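Local atomic coordinates of esterase E25 (Uncultured bacterium, PDB entry 4Q05), a protein that probably hydrolyses carboxylic ester bonds, as an esterase of the GTSAG motif subfamily of the bacterial hormone-sensitive lipase family. Residues E123-E129 with A160-V164; F141-G146 with D168-P172; G290-L296 with V320-L324. One frame throughout, in Å; residues are numbered along the deposited sequence.

Contact 1 (E123-E129 with A160-V164)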
loop_
_atom_site.group_PDB
_atom_site.type_symbol
_atom_site.label_atom_id
_atom_site.label_comp_id
_atom_site.label_asym_id
_atom_site.label_seq_id
_atom_site.Cartn_x
_atom_site.Cartn_y
_atom_site.Cartn_z
ATOM N N GLU A 123 -16.284 8.771 -24.338
ATOM C CA GLU A 123 -17.314 8.276 -23.446
ATOM C C GLU A 123 -17.186 8.923 -22.078
ATOM O O GLU A 123 -16.194 8.736 -21.384
ATOM C CB GLU A 123 -17.223 6.751 -23.332
ATOM C CG GLU A 123 -18.297 6.097 -22.471
ATOM C CD GLU A 123 -18.098 4.588 -22.351
ATOM O OE1 GLU A 123 -17.314 4.027 -23.147
ATOM O OE2 GLU A 123 -18.704 3.968 -21.451
ATOM N N VAL A 124 -18.193 9.698 -21.701
ATOM C CA VAL A 124 -18.262 10.258 -20.364
ATOM C C VAL A 124 -19.370 9.536 -19.615
ATOM O O VAL A 124 -20.486 9.422 -20.119
ATOM C CB VAL A 124 -18.563 11.763 -20.410
ATOM C CG1 VAL A 124 -18.764 12.306 -19.014
ATOM C CG2 VAL A 124 -17.442 12.507 -21.134
ATOM N N ALA A 125 -19.066 9.033 -18.421
ATOM C CA ALA A 125 -20.057 8.295 -17.644
ATOM C C ALA A 125 -21.276 9.165 -17.377
ATOM O O ALA A 125 -21.147 10.342 -17.043
ATOM C CB ALA A 125 -19.467 7.795 -16.343
ATOM N N PRO A 126 -22.474 8.583 -17.525
ATOM C CA PRO A 126 -23.717 9.334 -17.327
ATOM C C PRO A 126 -23.678 10.216 -16.081
ATOM O O PRO A 126 -23.966 11.412 -16.166
ATOM C CB PRO A 126 -24.762 8.227 -17.173
ATOM C CG PRO A 126 -24.230 7.115 -18.039
ATOM C CD PRO A 126 -22.723 7.179 -17.904
ATOM N N ASP A 127 -23.317 9.647 -14.937
ATOM C CA ASP A 127 -23.330 10.430 -13.704
ATOM C C ASP A 127 -22.099 11.328 -13.552
ATOM O O ASP A 127 -21.966 12.010 -12.544
ATOM C CB ASP A 127 -23.494 9.536 -12.470
ATOM C CG ASP A 127 -24.858 8.855 -12.410
ATOM O OD1 ASP A 127 -25.858 9.452 -12.872
ATOM O OD2 ASP A 127 -24.928 7.719 -11.896
ATOM N N LEU A 128 -21.206 11.320 -14.543
ATOM C CA LEU A 128 -20.046 12.222 -14.539
ATOM C C LEU A 128 -20.186 13.307 -15.601
ATOM O O LEU A 128 -19.274 14.116 -15.820
ATOM C CB LEU A 128 -18.746 11.448 -14.746
ATOM C CG LEU A 128 -18.419 10.437 -13.648
ATOM C CD1 LEU A 128 -17.040 9.830 -13.873
ATOM C CD2 LEU A 128 -18.504 11.109 -12.284
ATOM N N GLU A 129 -21.345 13.325 -16.247
ATOM C CA GLU A 129 -21.613 14.262 -17.329
ATOM C C GLU A 129 -21.541 15.737 -16.899
ATOM O O GLU A 129 -21.114 16.581 -17.675
ATOM C CB GLU A 129 -22.967 13.935 -17.978
ATOM C CG GLU A 129 -23.374 14.884 -19.075
ATOM C CD GLU A 129 -22.419 14.870 -20.246
ATOM O OE1 GLU A 129 -21.801 13.818 -20.497
ATOM O OE2 GLU A 129 -22.297 15.915 -20.916
ATOM N N ALA A 160 -11.309 6.821 -16.736
ATOM C CA ALA A 160 -12.249 7.201 -15.698
ATOM C C ALA A 160 -13.542 7.767 -16.301
ATOM O O ALA A 160 -14.497 8.033 -15.580
ATOM C CB ALA A 160 -11.621 8.187 -14.709
ATOM N N LYS A 161 -13.556 7.936 -17.622
ATOM C CA LYS A 161 -14.748 8.385 -18.346
ATOM C C LYS A 161 -15.285 9.710 -17.827
ATOM O O LYS A 161 -16.445 9.822 -17.423
ATOM C CB LYS A 161 -15.830 7.315 -18.287
ATOM C CG LYS A 161 -15.366 5.972 -18.849
ATOM C CD LYS A 161 -16.457 4.919 -18.709
ATOM C CE LYS A 161 -15.967 3.550 -19.185
ATOM N NZ LYS A 161 -16.989 2.490 -18.929
ATOM N N VAL A 162 -14.425 10.716 -17.840
ATOM C CA VAL A 162 -14.764 12.006 -17.279
ATOM C C VAL A 162 -13.997 13.037 -18.087
ATOM O O VAL A 162 -12.911 12.747 -18.582
ATOM C CB VAL A 162 -14.334 12.082 -15.804
ATOM C CG1 VAL A 162 -12.802 12.029 -15.701
ATOM C CG2 VAL A 162 -14.877 13.338 -15.146
ATOM N N ARG A 163 -14.566 14.226 -18.257
ATOM C CA ARG A 163 -13.830 15.310 -18.893
ATOM C C ARG A 163 -12.730 15.756 -17.963
ATOM O O ARG A 163 -12.931 15.846 -16.758
ATOM C CB ARG A 163 -14.740 16.504 -19.182
ATOM C CG ARG A 163 -15.800 16.226 -20.224
ATOM C CD ARG A 163 -16.625 17.477 -20.509
ATOM N NE ARG A 163 -17.703 17.177 -21.439
ATOM C CZ ARG A 163 -18.878 16.672 -21.076
ATOM N NH1 ARG A 163 -19.138 16.428 -19.793
ATOM N NH2 ARG A 163 -19.794 16.420 -21.999
ATOM N N VAL A 164 -11.578 16.054 -18.543
ATOM C CA VAL A 164 -10.443 16.536 -17.799
ATOM C C VAL A 164 -10.040 17.915 -18.296
ATOM O O VAL A 164 -10.062 18.195 -19.491
ATOM C CB VAL A 164 -9.241 15.597 -17.958
ATOM C CG1 VAL A 164 -8.045 16.157 -17.219
ATOM C CG2 VAL A 164 -9.599 14.203 -17.450
HETATM O O HOH W 1 -17.383 15.104 -17.304
#
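The guanidinium of Arg163 has CG2 of Val124 over one face, while Glu129 OE2 sits at its edge, near its plane. Arg163 NH2 gives a salt-bridging hydrogen bond to the syn side of Glu129 OE2 (2.8 Å), the carboxylate and guanidinium planes standing almost perpendicular at 86°. Arg163 NH1 adds a weak bond to the backbone O of Glu129, and a water that receives a hydrogen bond from Arg163 N donates one to Leu128 O (2.6 Å). The arginine thus holds both the carboxylate and the main chain at the end of the short 3-10 turn 126-128. In the alpha/beta hydrolase fold this contact joins the loop between strands 114-120 and 132-136 to the link from helix 151-160 to strand 164-168. Lys161, just past that helix with positive phi, takes the N-H of Ala125 on its carbonyl O (2.9 Å). Its extended chain runs alongside Glu123, ending in a long, weak salt bridge from NZ to Glu123 OE2 (3.4 Å). On the buried side, CD1 of Leu128 meets CB of Val162 (4.0 Å) and also touches the carbonyl oxygens of Ala160 and Lys161, while helix 342-358 packs on Leu128 through Asn352 and Leu356.

Contact 2 (F141-G146 with D168-P172)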
loop_
_atom_site.group_PDB
_atom_site.type_symbol
_atom_site.label_atom_id
_atom_site.label_comp_id
_atom_site.label_asym_id
_atom_site.label_seq_id
_atom_site.Cartn_x
_atom_site.Cartn_y
_atom_site.Cartn_z
ATOM N N PHE A 141 8.498 18.793 -11.037
ATOM C CA PHE A 141 8.405 20.218 -10.846
ATOM C C PHE A 141 8.834 21.116 -12.002
ATOM O O PHE A 141 8.539 22.269 -11.996
ATOM C CB PHE A 141 9.162 20.644 -9.588
ATOM C CG PHE A 141 8.720 19.919 -8.358
ATOM C CD1 PHE A 141 7.570 20.276 -7.735
ATOM C CD2 PHE A 141 9.423 18.851 -7.873
ATOM C CE1 PHE A 141 7.137 19.598 -6.638
ATOM C CE2 PHE A 141 8.983 18.167 -6.779
ATOM C CZ PHE A 141 7.847 18.546 -6.164
ATOM N N VAL A 142 9.508 20.559 -12.978
ATOM C CA VAL A 142 9.986 21.350 -14.087
ATOM C C VAL A 142 9.688 20.654 -15.407
ATOM O O VAL A 142 9.939 21.199 -16.437
ATOM C CB VAL A 142 11.491 21.618 -14.033
ATOM C CG1 VAL A 142 11.855 22.368 -12.794
ATOM C CG2 VAL A 142 12.253 20.330 -14.063
ATOM N N LEU A 143 9.163 19.447 -15.336
ATOM C CA LEU A 143 8.942 18.612 -16.507
ATOM C C LEU A 143 7.491 18.637 -16.966
ATOM O O LEU A 143 6.602 19.061 -16.234
ATOM C CB LEU A 143 9.370 17.168 -16.225
ATOM C CG LEU A 143 10.845 16.990 -15.842
ATOM C CD1 LEU A 143 11.169 15.531 -15.506
ATOM C CD2 LEU A 143 11.777 17.527 -16.945
ATOM N N ASN A 144 7.272 18.178 -18.191
ATOM C CA ASN A 144 5.939 18.004 -18.755
ATOM C C ASN A 144 5.138 19.280 -18.945
ATOM O O ASN A 144 3.919 19.273 -18.819
ATOM C CB ASN A 144 5.139 16.985 -17.941
ATOM C CG ASN A 144 5.836 15.629 -17.861
ATOM O OD1 ASN A 144 6.383 15.138 -18.846
ATOM N ND2 ASN A 144 5.831 15.039 -16.686
ATOM N N GLY A 145 5.827 20.369 -19.264
ATOM C CA GLY A 145 5.170 21.609 -19.616
ATOM C C GLY A 145 4.450 21.436 -20.941
ATOM O O GLY A 145 4.769 20.538 -21.728
ATOM N N GLY A 146 3.461 22.283 -21.185
ATOM C CA GLY A 146 2.757 22.237 -22.447
ATOM C C GLY A 146 2.027 20.931 -22.666
ATOM O O GLY A 146 1.563 20.273 -21.722
ATOM N N ASP A 168 -1.665 23.630 -17.399
ATOM C CA ASP A 168 -0.295 23.765 -17.851
ATOM C C ASP A 168 0.322 24.927 -17.071
ATOM O O ASP A 168 0.551 26.017 -17.595
ATOM C CB ASP A 168 -0.309 24.025 -19.354
ATOM C CG ASP A 168 1.057 24.321 -19.912
ATOM O OD1 ASP A 168 2.076 23.989 -19.272
ATOM O OD2 ASP A 168 1.105 24.887 -21.015
ATOM N N TYR A 169 0.570 24.678 -15.795
ATOM C CA TYR A 169 1.007 25.719 -14.889
ATOM C C TYR A 169 2.437 26.118 -15.174
ATOM O O TYR A 169 3.235 25.310 -15.656
ATOM C CB TYR A 169 0.867 25.251 -13.438
ATOM C CG TYR A 169 1.380 23.843 -13.190
ATOM C CD1 TYR A 169 2.728 23.606 -12.964
ATOM C CD2 TYR A 169 0.511 22.755 -13.182
ATOM C CE1 TYR A 169 3.207 22.325 -12.728
ATOM C CE2 TYR A 169 0.980 21.458 -12.945
ATOM C CZ TYR A 169 2.333 21.258 -12.718
ATOM O OH TYR A 169 2.811 19.993 -12.467
ATOM N N ARG A 170 2.757 27.367 -14.864
ATOM C CA ARG A 170 4.097 27.892 -15.089
ATOM C C ARG A 170 5.069 27.232 -14.122
ATOM O O ARG A 170 4.758 27.063 -12.938
ATOM C CB ARG A 170 4.113 29.421 -14.895
ATOM C CG ARG A 170 3.414 30.234 -15.993
ATOM C CD ARG A 170 3.247 31.713 -15.577
ATOM N NE ARG A 170 2.453 31.824 -14.356
ATOM C CZ ARG A 170 2.663 32.704 -13.378
ATOM N NH1 ARG A 170 3.653 33.584 -13.462
ATOM N NH2 ARG A 170 1.871 32.699 -12.305
ATOM N N MET A 171 6.250 26.881 -14.619
ATOM C CA MET A 171 7.218 26.140 -13.828
ATOM C C MET A 171 8.587 26.810 -13.813
ATOM O O MET A 171 8.919 27.571 -14.716
ATOM C CB MET A 171 7.380 24.727 -14.406
ATOM C CG MET A 171 6.178 23.811 -14.226
ATOM S SD MET A 171 6.526 22.169 -14.929
ATOM C CE MET A 171 6.598 22.570 -16.676
ATOM N N PRO A 172 9.403 26.506 -12.794
ATOM C CA PRO A 172 10.812 26.907 -12.858
ATOM C C PRO A 172 11.462 26.212 -14.053
ATOM O O PRO A 172 10.945 25.180 -14.506
ATOM C CB PRO A 172 11.402 26.354 -11.553
ATOM C CG PRO A 172 10.234 26.046 -10.675
ATOM C CD PRO A 172 9.095 25.713 -11.596
HETATM O O HOH W 2 5.234 19.342 -11.232
HETATM O O HOH W 3 10.235 24.028 -16.833
#
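Met171 reaches across to the 141-146 loop with CG turned away from its own carbonyl carbon (chi1 -70°), an extended middle and a bend at the thioether (chi3 -68°), which lays SD and CE against the loop backbone. The two segments are loops of the alpha/beta hydrolase fold, one leading from strand 132-136 to helix 151-160, the other from strand 164-168 to helix 179-194. The first comes just after the His-Gly-Gly stretch, the probable oxyanion hole as in hormone-sensitive lipase relatives; Asn144 ND2 hydrogen-bonds to Gly138 O, and Tyr169 stacks on His137. SD of Met171 lies 3.4 Å from the carbonyl O of Leu143, and its CE comes equally near CA of Gly145. A CB on Gly145 would come within 3.0 Å of Met171 CE, too close for a side chain without a shift. Pro172 continues the packing: its CD touches Phe141 O (3.5 Å), and CG1 of Val142 rests on Pro172 O and, more loosely, on CB of the proline ring. Trp80 and Ile84 of helix 77-88 pack on Val142, and Leu269 of helix 262-271 on both Val142 and Pro172.

At the far end, the carboxylate of Asp168 accepts the N-H of Gly146 on OD1 (2.9 Å), the donor standing above the carboxylate plane, 55° out of it, while OD2 is hydrogen-bonded to Ser115 OG, so the two oxygens tie the loop and strand 114-120 to one side chain. With an alanine here, the amide of Gly146 and the hydroxyl of Ser115 would probably both lose their acceptor, and Gly146 would be freer to move.

One water donates to Tyr169 OH and accepts a weak bond from Phe141 N; another donates to both Val142 O (2.9 Å) and Pro172 O (2.7 Å).

Contact 3 (G290-L296 with V320-L324)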
loop_
_atom_site.group_PDB
_atom_site.type_symbol
_atom_site.label_atom_id
_atom_site.label_comp_id
_atom_site.label_asym_id
_atom_site.label_seq_id
_atom_site.Cartn_x
_atom_site.Cartn_y
_atom_site.Cartn_z
ATOM N N GLY A 290 -9.707 18.008 7.000
ATOM C CA GLY A 290 -10.613 18.708 6.112
ATOM C C GLY A 290 -10.466 18.330 4.654
ATOM O O GLY A 290 -11.239 18.787 3.816
ATOM N N PHE A 291 -9.483 17.497 4.329
ATOM C CA PHE A 291 -9.320 17.093 2.930
ATOM C C PHE A 291 -10.557 16.368 2.406
ATOM O O PHE A 291 -11.212 15.627 3.132
ATOM C CB PHE A 291 -8.055 16.237 2.728
ATOM C CG PHE A 291 -6.845 17.035 2.299
ATOM C CD1 PHE A 291 -6.428 18.140 3.031
ATOM C CD2 PHE A 291 -6.135 16.684 1.162
ATOM C CE1 PHE A 291 -5.319 18.881 2.635
ATOM C CE2 PHE A 291 -5.027 17.410 0.763
ATOM C CZ PHE A 291 -4.611 18.512 1.505
ATOM N N PRO A 292 -10.879 16.588 1.129
ATOM C CA PRO A 292 -11.933 15.839 0.450
ATOM C C PRO A 292 -11.521 14.365 0.377
ATOM O O PRO A 292 -10.353 14.067 0.608
ATOM C CB PRO A 292 -11.919 16.422 -0.976
ATOM C CG PRO A 292 -11.064 17.635 -0.927
ATOM C CD PRO A 292 -10.112 17.440 0.207
ATOM N N PRO A 293 -12.455 13.468 0.041
ATOM C CA PRO A 293 -12.070 12.067 -0.167
ATOM C C PRO A 293 -10.945 11.989 -1.177
ATOM O O PRO A 293 -11.012 12.644 -2.219
ATOM C CB PRO A 293 -13.344 11.441 -0.744
ATOM C CG PRO A 293 -14.453 12.252 -0.114
ATOM C CD PRO A 293 -13.916 13.664 -0.061
ATOM N N THR A 294 -9.935 11.185 -0.871
ATOM C CA THR A 294 -8.726 11.125 -1.675
ATOM C C THR A 294 -8.420 9.694 -2.141
ATOM O O THR A 294 -8.563 8.729 -1.388
ATOM C CB THR A 294 -7.545 11.702 -0.880
ATOM O OG1 THR A 294 -7.818 13.074 -0.580
ATOM C CG2 THR A 294 -6.221 11.610 -1.659
ATOM N N PHE A 295 -8.001 9.587 -3.395
ATOM C CA PHE A 295 -7.690 8.322 -4.040
ATOM C C PHE A 295 -6.194 8.368 -4.306
ATOM O O PHE A 295 -5.705 9.317 -4.938
ATOM C CB PHE A 295 -8.490 8.245 -5.346
ATOM C CG PHE A 295 -8.318 6.959 -6.136
ATOM C CD1 PHE A 295 -7.151 6.702 -6.839
ATOM C CD2 PHE A 295 -9.365 6.055 -6.237
ATOM C CE1 PHE A 295 -7.020 5.542 -7.590
ATOM C CE2 PHE A 295 -9.245 4.903 -6.997
ATOM C CZ PHE A 295 -8.071 4.646 -7.670
ATOM N N LEU A 296 -5.457 7.370 -3.822
ATOM C CA LEU A 296 -4.003 7.364 -3.993
ATOM C C LEU A 296 -3.532 6.073 -4.639
ATOM O O LEU A 296 -4.073 5.013 -4.379
ATOM C CB LEU A 296 -3.272 7.524 -2.653
ATOM C CG LEU A 296 -3.637 8.744 -1.802
ATOM C CD1 LEU A 296 -4.682 8.345 -0.759
ATOM C CD2 LEU A 296 -2.378 9.302 -1.127
ATOM N N VAL A 320 -9.910 11.694 7.133
ATOM C CA VAL A 320 -10.269 11.843 5.728
ATOM C C VAL A 320 -10.547 10.487 5.087
ATOM O O VAL A 320 -9.869 9.512 5.369
ATOM C CB VAL A 320 -9.138 12.537 4.946
ATOM C CG1 VAL A 320 -9.505 12.652 3.483
ATOM C CG2 VAL A 320 -8.836 13.921 5.552
ATOM N N VAL A 321 -11.545 10.430 4.221
ATOM C CA VAL A 321 -11.748 9.248 3.402
ATOM C C VAL A 321 -10.593 9.163 2.414
ATOM O O VAL A 321 -10.381 10.069 1.608
ATOM C CB VAL A 321 -13.086 9.315 2.645
ATOM C CG1 VAL A 321 -13.257 8.084 1.760
ATOM C CG2 VAL A 321 -14.255 9.443 3.636
ATOM N N ALA A 322 -9.809 8.100 2.507
ATOM C CA ALA A 322 -8.694 7.924 1.587
ATOM C C ALA A 322 -8.539 6.453 1.244
ATOM O O ALA A 322 -8.458 5.601 2.131
ATOM C CB ALA A 322 -7.409 8.490 2.179
ATOM N N ASP A 323 -8.536 6.169 -0.054
ATOM C CA ASP A 323 -8.426 4.809 -0.559
ATOM C C ASP A 323 -7.072 4.633 -1.209
ATOM O O ASP A 323 -6.686 5.426 -2.072
ATOM C CB ASP A 323 -9.553 4.532 -1.549
ATOM C CG ASP A 323 -10.914 4.474 -0.866
ATOM O OD1 ASP A 323 -10.941 4.161 0.347
ATOM O OD2 ASP A 323 -11.959 4.732 -1.519
ATOM N N LEU A 324 -6.340 3.605 -0.784
ATOM C CA LEU A 324 -5.001 3.369 -1.302
ATOM C C LEU A 324 -4.961 2.136 -2.209
ATOM O O LEU A 324 -5.548 1.096 -1.886
ATOM C CB LEU A 324 -4.012 3.160 -0.149
ATOM C CG LEU A 324 -2.607 2.728 -0.609
ATOM C CD1 LEU A 324 -1.845 3.851 -1.317
ATOM C CD2 LEU A 324 -1.786 2.213 0.570
HETATM O O HOH W 4 -12.756 13.113 3.401
#
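Val320 points its side chain at the 290-296 segment, CG1 lying against the carbonyl oxygens of Phe291 and Pro292 while CG2 meets CB of Phe291 (3.7 Å). The Phe291 ring itself leads off toward helices 305-317 and 206-221. Beyond this point the two segments become parallel neighbours in the sheet, strands 294-296 and 322-324 running 13° apart, within the beta-alpha-beta unit of helix 305-317. Thr294, Ala322, Leu296 and Leu324 share one face, where CD1 of Leu296 packs on CB of Ala322 (4.0 Å) and its CB touches CD1 of Leu324. Phe295 and Asp323 lie on the other face, toward helix 342-358. The Pro293 ring abuts Val321, CB to CB. Leu324 also packs on Leu324 of the second subunit, placing this strand, outermost in its own chain's sheet, at the interface.

The ladder runs from Thr294 N to Val321 O (2.8 Å), from Asp323 N to Thr294 O and from Leu296 N to Asp323 O (2.9 Å). Turned beside its own backbone N (chi1 -62°), Thr294 OG1 donates to Pro292 O (3.0 Å). The buried hydroxyl thereby finds an acceptor within its own segment, and the Pro292 carbonyl, against which Val320 CG1 packs, gains a polar partner.

How the contacts relate
From the N terminus, the chain leaves strand 114-120, passes through 123-129, enters strand 132-136 and reaches the 141-146 loop before helix 151-160. Contact 1 closes when the chain returns at 160-164, and contact 2 when strand 164-168 has delivered 168-172, so the two cross: their segments alternate. Both loops therefore include helix 151-160, and the contacts, with centres about 26 Å apart, lie at the two ends of strand 164-168. Contact 3 follows in series, its loop 290-296 to 320-324 enclosing helix 305-317 at the far edge of the sheet. It touches neither of the others, and lies across the chain's centre from contact 2.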